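Local coordinates for protein cAMP factor (Mobiluncus curtisii, PDB 6JLC) that is a CAMP factor, probably a secreted pore-forming toxin that contributes to co-haemolysis of red blood cells, at residues 95-100 against 151-156. Sequence-based numbering, arbitrary orientation.
Sequences KIQKAH and TIYVKD
The rings of H100 and Y153 lie nearly flat on each other, an offset stack with planes 13° apart and the H100 and Y153 ring centroids separated by 3.7 Å. Each side chain has CG anti to its own carbonyl carbon (chi1 -67° for H100), and the two reach tip to tip, so that H100 CD2 sits over the middle of the phenol. I152 CG1 rests on the opposite phenol face, toward its rim. Q97 OE1 and T151 OG1 lie at the phenol's edge, in its plane, and Q97 OE1 also touches the methyl T151 CG2 at 3.5 Å.

Two waters make the polar links. One donates to K95 O and accepts from T151 OG1 (2.6 Å from the water oxygen); the other donates to Q97 OE1 and accepts from I152 N, at the first turn of helix 152-173. T151 is the N-cap of that helix: OG1 takes a weak bond from V154 N at 3.4 Å. On the imidazole, ND1 gives a weak, bent bond to I96 O (139° at the hydrogen), which can only loosely orient the ring.

Farther out, D36 OD2 accepts from both Y153 OH and Q97 NE2, and W37 meets the phenol at a slant. In this C-terminal part of the longer protein, the junction between two helix starts therefore relies on flat ring contact and bridging water, with one carboxylate tying down phenol and amide.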
# COMPACT_ATOMS: atom_id res chain seq x y z
N LYS A 95 8.64 -7.53 8.81
CA LYS A 95 9.68 -8.38 8.25
C LYS A 95 10.96 -7.57 8.04
O LYS A 95 10.94 -6.34 7.92
CB LYS A 95 9.24 -8.99 6.91
CG LYS A 95 8.14 -10.05 7.06
CD LYS A 95 8.67 -11.28 7.77
CE LYS A 95 7.56 -12.27 8.06
NZ LYS A 95 8.10 -13.41 8.86
N ILE A 96 12.09 -8.28 7.98
CA ILE A 96 13.35 -7.62 7.71
C ILE A 96 13.29 -6.93 6.34
O ILE A 96 12.47 -7.26 5.47
CB ILE A 96 14.52 -8.62 7.77
CG1 ILE A 96 14.25 -9.83 6.87
CG2 ILE A 96 14.78 -9.03 9.22
CD1 ILE A 96 15.44 -10.76 6.72
N GLN A 97 14.18 -5.95 6.16
CA GLN A 97 14.15 -5.14 4.94
C GLN A 97 14.36 -6.00 3.69
O GLN A 97 13.80 -5.70 2.63
CB GLN A 97 15.19 -4.02 5.04
CG GLN A 97 15.32 -3.13 3.81
CD GLN A 97 14.05 -2.35 3.49
OE1 GLN A 97 13.16 -2.20 4.34
NE2 GLN A 97 13.96 -1.84 2.26
N LYS A 98 15.14 -7.09 3.81
CA LYS A 98 15.41 -7.98 2.68
C LYS A 98 14.13 -8.52 2.07
O LYS A 98 14.03 -8.67 0.85
CB LYS A 98 16.31 -9.12 3.14
CG LYS A 98 16.78 -10.09 2.07
CD LYS A 98 17.40 -11.32 2.74
CE LYS A 98 18.32 -12.09 1.80
NZ LYS A 98 17.60 -13.04 0.92
N ALA A 99 13.13 -8.83 2.91
CA ALA A 99 11.85 -9.29 2.38
C ALA A 99 11.21 -8.24 1.48
O ALA A 99 10.66 -8.57 0.42
CB ALA A 99 10.90 -9.66 3.53
N HIS A 100 11.29 -6.97 1.88
CA HIS A 100 10.64 -5.92 1.12
C HIS A 100 11.41 -5.55 -0.14
O HIS A 100 10.81 -5.17 -1.15
CB HIS A 100 10.47 -4.69 1.99
CG HIS A 100 9.50 -4.90 3.11
ND1 HIS A 100 9.89 -5.22 4.39
CD2 HIS A 100 8.14 -4.88 3.13
CE1 HIS A 100 8.83 -5.37 5.16
NE2 HIS A 100 7.75 -5.17 4.41
N THR A 151 12.17 -0.03 9.58
CA THR A 151 11.98 0.12 8.15
C THR A 151 10.94 1.21 7.89
O THR A 151 10.28 1.71 8.81
CB THR A 151 11.51 -1.19 7.54
OG1 THR A 151 10.25 -1.55 8.14
CG2 THR A 151 12.54 -2.31 7.80
N ILE A 152 10.79 1.59 6.62
CA ILE A 152 9.75 2.56 6.30
C ILE A 152 8.36 1.98 6.58
O ILE A 152 7.41 2.73 6.84
CB ILE A 152 9.87 3.02 4.84
CG1 ILE A 152 9.51 1.86 3.94
CG2 ILE A 152 11.27 3.52 4.54
CD1 ILE A 152 8.65 2.27 2.87
N TYR A 153 8.22 0.65 6.55
CA TYR A 153 6.92 0.04 6.83
C TYR A 153 6.54 0.21 8.30
O TYR A 153 5.38 0.50 8.61
CB TYR A 153 6.94 -1.44 6.42
CG TYR A 153 7.49 -1.52 5.02
CD1 TYR A 153 6.67 -1.30 3.93
CD2 TYR A 153 8.85 -1.72 4.80
CE1 TYR A 153 7.18 -1.32 2.64
CE2 TYR A 153 9.37 -1.74 3.51
CZ TYR A 153 8.52 -1.55 2.44
OH TYR A 153 9.03 -1.57 1.16
N VAL A 154 7.51 0.08 9.21
CA VAL A 154 7.26 0.34 10.63
C VAL A 154 7.02 1.83 10.86
O VAL A 154 6.11 2.22 11.60
CB VAL A 154 8.43 -0.19 11.48
CG1 VAL A 154 8.28 0.26 12.95
CG2 VAL A 154 8.48 -1.71 11.42
N LYS A 155 7.84 2.68 10.24
CA LYS A 155 7.64 4.12 10.30
C LYS A 155 6.27 4.53 9.79
O LYS A 155 5.67 5.48 10.30
CB LYS A 155 8.73 4.84 9.50
CG LYS A 155 10.05 5.02 10.24
CD LYS A 155 9.89 5.98 11.42
CE LYS A 155 11.21 6.21 12.17
NZ LYS A 155 12.11 7.10 11.37
N ASP A 156 5.75 3.82 8.77
CA ASP A 156 4.42 4.14 8.28
C ASP A 156 3.34 3.80 9.30
O ASP A 156 2.33 4.50 9.38
CB ASP A 156 4.16 3.43 6.94
CG ASP A 156 5.02 4.01 5.80
OD1 ASP A 156 5.43 5.18 5.89
OD2 ASP A 156 5.29 3.28 4.81
O HOH W 1 9.50 -4.06 7.79
O HOH W 2 12.62 0.22 4.71